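Local coordinates for magnetosome protein MamA (Magnetospirillum gryphiswaldense, PDB 3AS8) that is a magnetosome-associated tetratricopeptide-repeat protein that recognises copies of itself and so promotes assembly of a larger protein complex, probably serving as a scaffold for protein-protein interactions, at residues A51-G56 against R60-L65; L82-V87 against N109-F114; L94-L99 against G117-N122; F40-A45 against P73-V78. All coordinates share one frame; numbering follows the deposited sequence. Where two conformers were deposited one is given.

Contact 1: A51-G56 against R60-L65; sequences AYVKTG and RGTELL. With SO4 (sulfate ion), chain D.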
loop_
_atom_site.group_PDB
_atom_site.type_symbol
_atom_site.label_atom_id
_atom_site.label_comp_id
_atom_site.label_asym_id
_atom_site.label_seq_id
_atom_site.Cartn_x
_atom_site.Cartn_y
_atom_site.Cartn_z
ATOM N N ALA A 51 -8.116 9.369 -6.341
ATOM C CA ALA A 51 -9.324 9.323 -7.182
ATOM C C ALA A 51 -9.082 8.776 -8.577
ATOM O O ALA A 51 -9.913 8.003 -9.075
ATOM C CB ALA A 51 -10.002 10.731 -7.247
ATOM N N TYR A 52 -7.976 9.174 -9.220
ATOM C CA TYR A 52 -7.603 8.618 -10.523
ATOM C C TYR A 52 -7.281 7.118 -10.463
ATOM O O TYR A 52 -7.774 6.378 -11.327
ATOM C CB TYR A 52 -6.398 9.323 -11.155
ATOM C CG TYR A 52 -6.675 10.613 -11.884
ATOM C CD1 TYR A 52 -7.795 10.784 -12.650
ATOM C CD2 TYR A 52 -5.735 11.658 -11.842
ATOM C CE1 TYR A 52 -8.017 11.958 -13.384
ATOM C CE2 TYR A 52 -5.949 12.863 -12.539
ATOM C CZ TYR A 52 -7.099 13.010 -13.308
ATOM O OH TYR A 52 -7.313 14.186 -13.992
ATOM N N VAL A 53 -6.599 6.668 -9.404
ATOM C CA VAL A 53 -6.352 5.229 -9.285
ATOM C C VAL A 53 -7.667 4.431 -9.085
ATOM O O VAL A 53 -7.823 3.345 -9.637
ATOM C CB VAL A 53 -5.376 4.913 -8.140
ATOM C CG1 VAL A 53 -5.246 3.364 -7.897
ATOM C CG2 VAL A 53 -3.982 5.545 -8.490
ATOM N N LYS A 54 -8.560 4.969 -8.289
ATOM C CA LYS A 54 -9.825 4.320 -7.949
ATOM C C LYS A 54 -10.708 4.226 -9.183
ATOM O O LYS A 54 -11.455 3.285 -9.333
ATOM C CB LYS A 54 -10.555 5.111 -6.805
ATOM C CG LYS A 54 -10.000 4.889 -5.362
ATOM C CD LYS A 54 -10.199 3.424 -4.835
ATOM C CE LYS A 54 -9.612 3.242 -3.423
ATOM N NZ LYS A 54 -9.974 1.846 -2.863
ATOM N N THR A 55 -10.621 5.195 -10.077
ATOM C CA THR A 55 -11.455 5.242 -11.257
ATOM C C THR A 55 -10.773 4.711 -12.489
ATOM O O THR A 55 -11.368 4.767 -13.581
ATOM C CB THR A 55 -12.000 6.679 -11.567
ATOM O OG1 THR A 55 -10.890 7.590 -11.623
ATOM C CG2 THR A 55 -13.045 7.120 -10.433
ATOM N N GLY A 56 -9.620 4.063 -12.319
ATOM C CA GLY A 56 -9.020 3.208 -13.410
ATOM C C GLY A 56 -7.873 3.880 -14.157
ATOM O O GLY A 56 -7.197 3.241 -14.999
ATOM N N ARG A 60 -1.955 7.610 -14.669
ATOM C CA ARG A 60 -2.164 9.030 -14.402
ATOM C C ARG A 60 -2.120 9.336 -12.930
ATOM O O ARG A 60 -1.512 10.301 -12.484
ATOM C CB ARG A 60 -3.468 9.538 -15.026
ATOM C CG ARG A 60 -3.481 11.041 -15.111
ATOM C CD ARG A 60 -4.732 11.535 -15.778
ATOM N NE ARG A 60 -4.746 12.994 -15.893
ATOM C CZ ARG A 60 -5.627 13.636 -16.645
ATOM N NH1 ARG A 60 -5.601 14.962 -16.724
ATOM N NH2 ARG A 60 -6.565 12.949 -17.295
ATOM N N GLY A 61 -2.836 8.549 -12.152
ATOM C CA GLY A 61 -2.846 8.736 -10.737
ATOM C C GLY A 61 -1.504 8.591 -10.015
ATOM O O GLY A 61 -1.188 9.385 -9.103
ATOM N N THR A 62 -0.749 7.552 -10.377
ATOM C CA THR A 62 0.546 7.324 -9.803
ATOM C C THR A 62 1.483 8.458 -10.177
ATOM O O THR A 62 2.287 8.830 -9.356
ATOM C CB THR A 62 1.144 5.945 -10.187
ATOM O OG1 THR A 62 1.170 5.859 -11.609
ATOM C CG2 THR A 62 0.217 4.843 -9.609
ATOM N N GLU A 63 1.389 8.990 -11.397
ATOM C CA GLU A 63 2.221 10.152 -11.746
ATOM C C GLU A 63 1.946 11.364 -10.826
ATOM O O GLU A 63 2.903 12.061 -10.432
ATOM C CB GLU A 63 2.027 10.484 -13.257
ATOM C CG GLU A 63 2.350 11.917 -13.723
ATOM C CD GLU A 63 1.137 12.881 -13.576
ATOM O OE1 GLU A 63 -0.063 12.521 -13.931
ATOM O OE2 GLU A 63 1.407 13.978 -13.043
ATOM N N LEU A 64 0.661 11.633 -10.465
ATOM C CA LEU A 64 0.357 12.739 -9.516
ATOM C C LEU A 64 0.926 12.453 -8.121
ATOM O O LEU A 64 1.374 13.367 -7.406
ATOM C CB LEU A 64 -1.168 13.009 -9.371
ATOM C CG LEU A 64 -1.805 14.085 -10.209
ATOM C CD1 LEU A 64 -1.420 13.828 -11.652
ATOM C CD2 LEU A 64 -3.360 14.152 -10.011
ATOM N N LEU A 65 0.959 11.179 -7.748
ATOM C CA LEU A 65 1.427 10.802 -6.437
ATOM C C LEU A 65 2.931 10.931 -6.430
ATOM O O LEU A 65 3.481 11.352 -5.450
ATOM C CB LEU A 65 0.974 9.387 -6.046
ATOM C CG LEU A 65 -0.519 9.221 -5.714
ATOM C CD1 LEU A 65 -0.883 7.732 -5.619
ATOM C CD2 LEU A 65 -0.963 10.005 -4.417
HETATM S S SO4 D . -13.999 1.386 -2.833
HETATM O O1 SO4 D . -15.301 2.056 -2.876
HETATM O O2 SO4 D . -14.236 -0.038 -3.094
HETATM O O3 SO4 D . -13.102 1.895 -3.872
HETATM O O4 SO4 D . -13.348 1.613 -1.534
#
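Tyr-52 and Gly-61 bring two consecutive helices together in a buried contact beside a tight turn, where the end of helix 42-54 meets the early part of helix 58-71. The backbones come very near at this point: the CA atoms of Tyr-52 and Gly-61 are 4.8 Å apart, and Tyr-52 CB rests 3.6 Å from Gly-61 CA. Gly-61 has no side chain, and its CA takes the methylene of Tyr-52 directly, with Val-53 CG2 4.1 Å from the same CA; the two backbones can therefore lie this close.

An aromatic residue late in one helix against a small residue early in the next is the close helix-turn-helix packing of the tetratricopeptide repeat, and Tyr-52 and Gly-61 fit it. The Tyr-52 ring is engaged on a face and at an edge. Arg-60, its CG anti to the backbone N (chi1 -163°) and its chain extended as far as NE, lays CD over one face in a CH-pi contact, 3.8 Å from the ring centroid. Its guanidinium then runs on past the rim, turned only 20° from the ring plane, and Tyr-52 OH sits 3.2 Å from Arg-60 CZ, above the middle of that group. The hydroxyl therefore meets the flat face of the guanidinium, and its hydrogen bond goes instead to Glu-32. Near the ring plane, Leu-64 CD2 abuts the edge at CE2, 3.8 Å away. At the helix end, Thr-55 OG1 bonds to Ala-51 O at 2.8 Å, and Lys-54 NZ makes a weak bond to a sulfate.

Contact 2: L82-V87 against N109-F114; sequences LGLTYV and NFNVRF
Leu-84 reaches across from helix 76-88 and sets the forked end of its side chain against the amide nitrogen of Asn-111, at the start of helix 110-122. With CG anti to the carbonyl carbon (chi1 -66°), the leucine extends toward the other helix, and both of its methyls meet the same atom: CD2 lies 3.8 Å from Asn-111 ND2 and CD1 3.9 Å from it. Asn-111 comes in at a slant: with CG anti to the backbone N (chi1 -164°) it swings its amide back toward helix 76-88, although its CB does not head there. The amide oxygen is otherwise engaged, accepting a hydrogen bond from NE of Arg-115, which should restrain the rotation of the amide and keep ND2 on the leucine. Val-112 adds a looser touch, its CG2 standing 4.5 Å from CD1 of Leu-84.

The N-terminus of the second helix is capped by Asn-109. Its OD1 takes the N-H of Val-112 at 3.0 Å, nearly straight at 173°, although the donor stands above the carbonyl plane.

These two helices are not neighbours in sequence; helix 92-105 comes between them, as expected where alternate helices of a tetratricopeptide-repeat array line up side by side. The CA atoms of Leu-84 and Val-112 stay 7.3 Å apart. On the first helix, Tyr-86 packs on helix 92-105 and Thr-85 on helix 58-71, while Phe-110 and Phe-114 of the second pack on helix 144-156.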
loop_
_atom_site.group_PDB
_atom_site.type_symbol
_atom_site.label_atom_id
_atom_site.label_comp_id
_atom_site.label_asym_id
_atom_site.label_seq_id
_atom_site.Cartn_x
_atom_site.Cartn_y
_atom_site.Cartn_z
ATOM N N LEU A 82 1.109 5.516 -2.570
ATOM C CA LEU A 82 1.938 5.278 -3.700
ATOM C C LEU A 82 2.678 3.937 -3.557
ATOM O O LEU A 82 2.704 3.160 -4.491
ATOM C CB LEU A 82 2.920 6.385 -3.905
ATOM C CG LEU A 82 3.894 6.349 -5.058
ATOM C CD1 LEU A 82 3.093 6.119 -6.410
ATOM C CD2 LEU A 82 4.836 7.677 -5.045
ATOM N N GLY A 83 3.242 3.665 -2.379
ATOM C CA GLY A 83 3.945 2.397 -2.135
ATOM C C GLY A 83 3.014 1.232 -2.324
ATOM O O GLY A 83 3.352 0.266 -2.995
ATOM N N LEU A 84 1.829 1.282 -1.736
ATOM C CA LEU A 84 0.871 0.202 -1.968
ATOM C C LEU A 84 0.452 0.022 -3.429
ATOM O O LEU A 84 0.217 -1.124 -3.903
ATOM C CB LEU A 84 -0.392 0.354 -1.046
ATOM C CG LEU A 84 -0.045 0.185 0.448
ATOM C CD1 LEU A 84 -1.261 0.519 1.370
ATOM C CD2 LEU A 84 0.538 -1.275 0.674
ATOM N N THR A 85 0.291 1.153 -4.119
ATOM C CA THR A 85 -0.111 1.115 -5.508
ATOM C C THR A 85 0.985 0.471 -6.354
ATOM O O THR A 85 0.668 -0.364 -7.191
ATOM C CB THR A 85 -0.542 2.466 -6.086
ATOM O OG1 THR A 85 -1.671 2.945 -5.347
ATOM C CG2 THR A 85 -1.019 2.283 -7.528
ATOM N N TYR A 86 2.237 0.820 -6.115
ATOM C CA TYR A 86 3.344 0.157 -6.806
ATOM C C TYR A 86 3.352 -1.364 -6.681
ATOM O O TYR A 86 3.547 -2.118 -7.700
ATOM C CB TYR A 86 4.641 0.749 -6.355
ATOM C CG TYR A 86 4.983 2.125 -6.900
ATOM C CD1 TYR A 86 4.679 2.522 -8.222
ATOM C CD2 TYR A 86 5.806 2.945 -6.167
ATOM C CE1 TYR A 86 5.129 3.800 -8.717
ATOM C CE2 TYR A 86 6.252 4.160 -6.632
ATOM C CZ TYR A 86 5.933 4.581 -7.903
ATOM O OH TYR A 86 6.410 5.841 -8.286
ATOM N N VAL A 87 3.099 -1.879 -5.461
ATOM C CA VAL A 87 3.066 -3.331 -5.300
ATOM C C VAL A 87 1.942 -3.863 -6.200
ATOM O O VAL A 87 2.089 -4.920 -6.874
ATOM C CB VAL A 87 2.795 -3.759 -3.807
ATOM C CG1 VAL A 87 2.643 -5.289 -3.765
ATOM C CG2 VAL A 87 3.866 -3.161 -2.880
ATOM N N ASN A 109 1.033 -0.815 11.330
ATOM C CA ASN A 109 0.331 -0.998 10.064
ATOM C C ASN A 109 0.738 -2.351 9.463
ATOM O O ASN A 109 1.860 -2.521 8.945
ATOM C CB ASN A 109 0.614 0.162 9.110
ATOM C CG ASN A 109 -0.191 0.099 7.887
ATOM O OD1 ASN A 109 -0.450 -0.977 7.368
ATOM N ND2 ASN A 109 -0.653 1.285 7.396
ATOM N N PHE A 110 -0.151 -3.323 9.590
ATOM C CA PHE A 110 0.119 -4.690 9.160
ATOM C C PHE A 110 0.259 -4.797 7.637
ATOM O O PHE A 110 1.207 -5.354 7.166
ATOM C CB PHE A 110 -0.980 -5.632 9.633
ATOM C CG PHE A 110 -0.888 -7.031 9.046
ATOM C CD1 PHE A 110 -0.141 -8.019 9.678
ATOM C CD2 PHE A 110 -1.543 -7.348 7.865
ATOM C CE1 PHE A 110 -0.093 -9.286 9.127
ATOM C CE2 PHE A 110 -1.465 -8.623 7.297
ATOM C CZ PHE A 110 -0.752 -9.561 7.917
ATOM N N ASN A 111 -0.713 -4.281 6.885
ATOM C CA ASN A 111 -0.701 -4.343 5.447
ATOM C C ASN A 111 0.583 -3.797 4.875
ATOM O O ASN A 111 1.133 -4.378 3.978
ATOM C CB ASN A 111 -1.923 -3.670 4.780
ATOM C CG ASN A 111 -2.082 -4.071 3.334
ATOM O OD1 ASN A 111 -1.976 -5.251 3.006
ATOM N ND2 ASN A 111 -2.239 -3.089 2.445
ATOM N N VAL A 112 1.006 -2.640 5.313
ATOM C CA VAL A 112 2.254 -2.050 4.808
ATOM C C VAL A 112 3.439 -3.002 4.998
ATOM O O VAL A 112 4.197 -3.301 4.050
ATOM C CB VAL A 112 2.530 -0.654 5.420
ATOM C CG1 VAL A 112 4.051 -0.234 5.221
ATOM C CG2 VAL A 112 1.640 0.449 4.804
ATOM N N ARG A 113 3.555 -3.628 6.170
ATOM C CA ARG A 113 4.702 -4.489 6.432
ATOM C C ARG A 113 4.569 -5.760 5.604
ATOM O O ARG A 113 5.547 -6.262 5.092
ATOM C CB ARG A 113 4.736 -4.878 7.937
ATOM C CG ARG A 113 5.826 -5.824 8.341
ATOM C CD ARG A 113 7.198 -5.355 7.996
ATOM N NE ARG A 113 7.665 -4.286 8.864
ATOM C CZ ARG A 113 8.893 -3.763 8.838
ATOM N NH1 ARG A 113 9.217 -2.846 9.713
ATOM N NH2 ARG A 113 9.827 -4.192 8.023
ATOM N N PHE A 114 3.352 -6.301 5.502
ATOM C CA PHE A 114 3.074 -7.476 4.657
ATOM C C PHE A 114 3.437 -7.264 3.185
ATOM O O PHE A 114 4.202 -8.024 2.668
ATOM C CB PHE A 114 1.670 -7.920 4.789
ATOM C CG PHE A 114 1.362 -9.144 3.977
ATOM C CD1 PHE A 114 1.881 -10.396 4.331
ATOM C CD2 PHE A 114 0.646 -9.047 2.805
ATOM C CE1 PHE A 114 1.641 -11.471 3.579
ATOM C CE2 PHE A 114 0.368 -10.105 2.085
ATOM C CZ PHE A 114 0.863 -11.331 2.418
#

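Contact 3: L94-L99 against G117-N122; sequences LAVPLL and GVALDN
Successive helices of the tetratricopeptide-repeat array meet here, helix 92-105 against the later half of helix 110-122, and Val-96 is the side chain that joins them. It points at the opposite helix and uses a single methyl for both of its partners: CG2 lies 3.8 Å from Ala-119 CB and 4.1 Å from Leu-120 CD2. The torsion accounts for the choice, since CG1 is anti to the backbone N (chi1 157°) while CG2 lies beside that nitrogen and is turned to the neighbouring helix. Ala-119 also directs its methyl across the gap, and the short side chain suits the close approach, with 6.6 Å between the CA atoms of Val-96 and Ala-119. Leu-120 leaves its helix on a different heading, but its outer end swings in, so that its side chain and that of Val-96 lie roughly at right angles. Leu-120 further packs on Ala-129 and Ser-132 of helix 126-139, while Ala-119 also touches Tyr-92.

On the end of helix 110-122, Asn-122 folds back on its own helix. Its ND2 gives Val-118 O a hydrogen bond of 2.8 Å, bent to 139° at the hydrogen, and the backbone N of Asn-122 reaches the same oxygen from the opposite face of the carbonyl.

Between the two segments, then, the contact is entirely aliphatic: methyl against methyl over a small area, held by dispersion and the exclusion of water, with little to fix direction beyond the shapes of the side chains.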
loop_
_atom_site.group_PDB
_atom_site.type_symbol
_atom_site.label_atom_id
_atom_site.label_comp_id
_atom_site.label_asym_id
_atom_site.label_seq_id
_atom_site.Cartn_x
_atom_site.Cartn_y
_atom_site.Cartn_z
ATOM N N LEU A 94 10.245 0.241 -6.804
ATOM C CA LEU A 94 9.871 1.583 -6.344
ATOM C C LEU A 94 9.110 1.536 -4.994
ATOM O O LEU A 94 9.094 2.515 -4.219
ATOM C CB LEU A 94 9.007 2.280 -7.425
ATOM C CG LEU A 94 9.732 2.466 -8.764
ATOM C CD1 LEU A 94 8.871 3.304 -9.739
ATOM C CD2 LEU A 94 11.136 3.111 -8.510
ATOM N N ALA A 95 8.443 0.430 -4.785
ATOM C CA ALA A 95 7.597 0.232 -3.608
ATOM C C ALA A 95 8.457 0.152 -2.350
ATOM O O ALA A 95 8.132 0.740 -1.364
ATOM C CB ALA A 95 6.724 -1.028 -3.811
ATOM N N VAL A 96 9.649 -0.473 -2.430
ATOM C CA VAL A 96 10.394 -0.817 -1.227
ATOM C C VAL A 96 10.768 0.375 -0.343
ATOM O O VAL A 96 10.433 0.384 0.856
ATOM C CB VAL A 96 11.622 -1.743 -1.611
ATOM C CG1 VAL A 96 12.674 -1.675 -0.582
ATOM C CG2 VAL A 96 11.082 -3.149 -1.867
ATOM N N PRO A 97 11.456 1.393 -0.917
ATOM C CA PRO A 97 11.823 2.537 -0.077
ATOM C C PRO A 97 10.638 3.264 0.569
ATOM O O PRO A 97 10.761 3.723 1.703
ATOM C CB PRO A 97 12.577 3.497 -1.036
ATOM C CG PRO A 97 12.803 2.730 -2.297
ATOM C CD PRO A 97 11.957 1.496 -2.302
ATOM N N LEU A 98 9.513 3.343 -0.121
ATOM C CA LEU A 98 8.358 4.023 0.416
ATOM C C LEU A 98 7.778 3.220 1.593
ATOM O O LEU A 98 7.480 3.772 2.651
ATOM C CB LEU A 98 7.281 4.222 -0.698
ATOM C CG LEU A 98 7.656 5.188 -1.882
ATOM C CD1 LEU A 98 6.698 5.041 -3.100
ATOM C CD2 LEU A 98 7.735 6.623 -1.442
ATOM N N LEU A 99 7.599 1.914 1.376
ATOM C CA LEU A 99 7.076 1.051 2.441
ATOM C C LEU A 99 8.028 0.921 3.657
ATOM O O LEU A 99 7.532 0.820 4.759
ATOM C CB LEU A 99 6.656 -0.334 1.904
ATOM C CG LEU A 99 5.609 -0.329 0.821
ATOM C CD1 LEU A 99 5.373 -1.772 0.268
ATOM C CD2 LEU A 99 4.270 0.326 1.211
ATOM N N GLY A 117 7.159 -7.119 2.653
ATOM C CA GLY A 117 7.646 -8.465 2.442
ATOM C C GLY A 117 7.412 -9.061 1.059
ATOM O O GLY A 117 8.292 -9.725 0.501
ATOM N N VAL A 118 6.207 -8.894 0.518
ATOM C CA VAL A 118 5.881 -9.396 -0.782
ATOM C C VAL A 118 6.786 -8.781 -1.810
ATOM O O VAL A 118 7.202 -9.481 -2.723
ATOM C CB VAL A 118 4.394 -9.138 -1.212
ATOM C CG1 VAL A 118 4.125 -9.633 -2.630
ATOM C CG2 VAL A 118 3.423 -9.931 -0.276
ATOM N N ALA A 119 7.094 -7.502 -1.665
ATOM C CA ALA A 119 7.911 -6.813 -2.660
ATOM C C ALA A 119 9.318 -7.352 -2.657
ATOM O O ALA A 119 9.890 -7.623 -3.736
ATOM C CB ALA A 119 7.920 -5.250 -2.439
ATOM N N LEU A 120 9.875 -7.467 -1.471
ATOM C CA LEU A 120 11.204 -8.037 -1.221
ATOM C C LEU A 120 11.308 -9.454 -1.768
ATOM O O LEU A 120 12.285 -9.773 -2.493
ATOM C CB LEU A 120 11.537 -7.975 0.270
ATOM C CG LEU A 120 11.803 -6.580 0.840
ATOM C CD1 LEU A 120 11.715 -6.600 2.386
ATOM C CD2 LEU A 120 13.114 -5.904 0.401
ATOM N N ASP A 121 10.296 -10.297 -1.505
ATOM C CA ASP A 121 10.286 -11.654 -2.021
ATOM C C ASP A 121 10.319 -11.662 -3.545
ATOM O O ASP A 121 11.060 -12.459 -4.184
ATOM C CB ASP A 121 9.099 -12.448 -1.505
ATOM C CG ASP A 121 9.041 -13.864 -2.071
ATOM O OD1 ASP A 121 8.756 -14.002 -3.269
ATOM O OD2 ASP A 121 9.268 -14.852 -1.313
ATOM N N ASN A 122 9.538 -10.765 -4.148
ATOM C CA ASN A 122 9.523 -10.675 -5.619
ATOM C C ASN A 122 10.808 -10.253 -6.220
ATOM O O ASN A 122 11.122 -10.707 -7.340
ATOM C CB ASN A 122 8.369 -9.822 -6.153
ATOM C CG ASN A 122 7.083 -10.611 -6.144
ATOM O OD1 ASN A 122 6.929 -11.465 -6.983
ATOM N ND2 ASN A 122 6.221 -10.427 -5.118
#

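Contact 4: F40-A45 against P73-V78; sequences FDVEVA and PDNIKV
Each segment turns from a loop into the first turn of a helix, 42-54 in one case and 76-88 in the other, and the backbones stay well apart, with 8.9 Å between the CA atoms of Val-42 and Val-78. Val-42 spans the gap. Its chi1 of 64° sets CG2 anti to the backbone N, and that methyl touches two groups at 4.2 Å each: CG2 of Val-78 and ND2 of Asn-75.

Both helices open with a side-chain N-cap. Asp-41 OD1 accepts from Val-44 N at 3.2 Å, with a weaker bond from Glu-43 N, and Asn-75 OD1 accepts from Val-78 N at 2.9 Å. In each case the N-H of the third residue after the cap comes from above the plane of the accepting group. Within this tetratricopeptide-repeat range the contact joins the starts of two helices that have helix 58-71 between them; Phe-40 and Ala-45 pack on that helix from one segment and Val-78 from the other.

While OD1 of Asn-75 caps its helix, ND2 gives a hydrogen bond of 2.9 Å to a water, which donates to Glu-43 OE2 at 3.1 Å. Asp-41 has a second partner in Arg-12, a salt bridge to helix 5-20.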
loop_
_atom_site.group_PDB
_atom_site.type_symbol
_atom_site.label_atom_id
_atom_site.label_comp_id
_atom_site.label_asym_id
_atom_site.label_seq_id
_atom_site.Cartn_x
_atom_site.Cartn_y
_atom_site.Cartn_z
ATOM N N PHE A 40 1.695 23.992 -7.737
ATOM C CA PHE A 40 1.478 22.684 -7.115
ATOM C C PHE A 40 0.947 22.635 -5.632
ATOM O O PHE A 40 1.553 23.207 -4.742
ATOM C CB PHE A 40 2.745 21.861 -7.243
ATOM C CG PHE A 40 2.499 20.403 -7.026
ATOM C CD1 PHE A 40 1.972 19.617 -8.057
ATOM C CD2 PHE A 40 2.698 19.827 -5.758
ATOM C CE1 PHE A 40 1.706 18.285 -7.850
ATOM C CE2 PHE A 40 2.429 18.473 -5.553
ATOM C CZ PHE A 40 1.938 17.721 -6.585
ATOM N N ASP A 41 -0.137 21.873 -5.381
ATOM C CA ASP A 41 -0.809 21.750 -4.050
ATOM C C ASP A 41 -0.874 20.273 -3.667
ATOM O O ASP A 41 -1.566 19.518 -4.362
ATOM C CB ASP A 41 -2.218 22.324 -4.191
ATOM C CG ASP A 41 -3.106 22.214 -2.912
ATOM O OD1 ASP A 41 -3.055 21.259 -2.076
ATOM O OD2 ASP A 41 -3.943 23.124 -2.767
ATOM N N VAL A 42 -0.175 19.860 -2.586
ATOM C CA VAL A 42 0.059 18.399 -2.313
ATOM C C VAL A 42 -1.252 17.713 -1.940
ATOM O O VAL A 42 -1.511 16.575 -2.340
ATOM C CB VAL A 42 1.174 18.118 -1.236
ATOM C CG1 VAL A 42 0.810 18.634 0.115
ATOM C CG2 VAL A 42 1.462 16.608 -1.106
ATOM N N GLU A 43 -2.128 18.434 -1.266
ATOM C CA GLU A 43 -3.383 17.830 -0.793
ATOM C C GLU A 43 -4.363 17.590 -1.962
ATOM O O GLU A 43 -5.095 16.576 -1.973
ATOM C CB GLU A 43 -3.931 18.751 0.277
ATOM C CG GLU A 43 -4.605 18.084 1.428
ATOM C CD GLU A 43 -3.800 17.016 2.115
ATOM O OE1 GLU A 43 -4.390 15.933 2.337
ATOM O OE2 GLU A 43 -2.619 17.241 2.455
ATOM N N VAL A 44 -4.316 18.489 -2.957
ATOM C CA VAL A 44 -5.069 18.363 -4.177
ATOM C C VAL A 44 -4.449 17.198 -4.990
ATOM O O VAL A 44 -5.190 16.267 -5.396
ATOM C CB VAL A 44 -5.105 19.691 -4.966
ATOM C CG1 VAL A 44 -5.569 19.444 -6.419
ATOM C CG2 VAL A 44 -6.016 20.742 -4.216
ATOM N N ALA A 45 -3.107 17.176 -5.161
ATOM C CA ALA A 45 -2.481 16.091 -5.930
ATOM C C ALA A 45 -2.687 14.678 -5.294
ATOM O O ALA A 45 -2.945 13.691 -5.997
ATOM C CB ALA A 45 -0.970 16.358 -6.205
ATOM N N PRO A 73 8.458 15.033 0.483
ATOM C CA PRO A 73 9.105 13.710 0.631
ATOM C C PRO A 73 8.781 12.948 1.915
ATOM O O PRO A 73 8.888 11.713 1.926
ATOM C CB PRO A 73 10.617 14.006 0.560
ATOM C CG PRO A 73 10.762 15.516 0.596
ATOM C CD PRO A 73 9.430 16.149 0.355
ATOM N N ASP A 74 8.441 13.652 2.989
ATOM C CA ASP A 74 8.129 12.974 4.249
ATOM C C ASP A 74 6.640 12.793 4.502
ATOM O O ASP A 74 6.272 12.437 5.602
ATOM C CB ASP A 74 8.777 13.692 5.457
ATOM C CG ASP A 74 10.289 13.947 5.242
ATOM O OD1 ASP A 74 10.691 15.139 5.181
ATOM O OD2 ASP A 74 11.042 12.948 5.075
ATOM N N ASN A 75 5.783 13.063 3.510
ATOM C CA ASN A 75 4.363 12.876 3.685
ATOM C C ASN A 75 4.062 11.382 3.673
ATOM O O ASN A 75 4.206 10.702 2.670
ATOM C CB ASN A 75 3.579 13.620 2.572
ATOM C CG ASN A 75 2.086 13.601 2.790
ATOM O OD1 ASN A 75 1.483 12.518 2.983
ATOM N ND2 ASN A 75 1.446 14.817 2.720
ATOM N N ILE A 76 3.615 10.875 4.800
ATOM C CA ILE A 76 3.425 9.431 4.973
ATOM C C ILE A 76 2.167 8.928 4.294
ATOM O O ILE A 76 2.113 7.795 3.838
ATOM C CB ILE A 76 3.445 9.075 6.497
ATOM C CG1 ILE A 76 4.850 9.335 7.109
ATOM C CG2 ILE A 76 2.991 7.624 6.763
ATOM C CD1 ILE A 76 6.038 8.511 6.491
ATOM N N LYS A 77 1.157 9.779 4.225
ATOM C CA LYS A 77 -0.124 9.439 3.617
ATOM C C LYS A 77 0.042 9.246 2.073
ATOM O O LYS A 77 -0.574 8.368 1.471
ATOM C CB LYS A 77 -1.072 10.578 3.971
ATOM C CG LYS A 77 -2.528 10.392 3.764
ATOM C CD LYS A 77 -3.235 11.675 4.238
ATOM C CE LYS A 77 -4.703 11.410 4.458
ATOM N NZ LYS A 77 -5.283 11.050 3.159
ATOM N N VAL A 78 0.899 10.057 1.467
ATOM C CA VAL A 78 1.300 9.906 0.071
ATOM C C VAL A 78 2.158 8.640 -0.135
ATOM O O VAL A 78 1.960 7.851 -1.047
ATOM C CB VAL A 78 2.137 11.075 -0.448
ATOM C CG1 VAL A 78 2.465 10.853 -1.993
ATOM C CG2 VAL A 78 1.442 12.453 -0.256
HETATM O O HOH W 1 -1.374 14.589 3.384
#

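In the fold
Contacts 1 and 4 share helix 42-54, and their centres lie 13 Å apart; they touch where Leu-65 O meets Val-78 CG1 at 3.6 Å. Contacts 2 and 3 are the closest pair, with 8 Å between centres. Both use helix 110-122, and Tyr-86 CE2 packs on Leu-94 CB at 3.4 Å. The two groups meet through helices 58-71 and 76-88: Thr-62 CG2 of contact 1 lies 3.5 Å from Thr-85 CG2 of contact 2. Contacts 3 and 4 stand farthest apart, about 21 Å between centres. Sulfate ions, probably from the crystallisation liquor, lie beside Lys-54 in contact 1 and about 4 Å from the side chain of Asn-111 in contact 2.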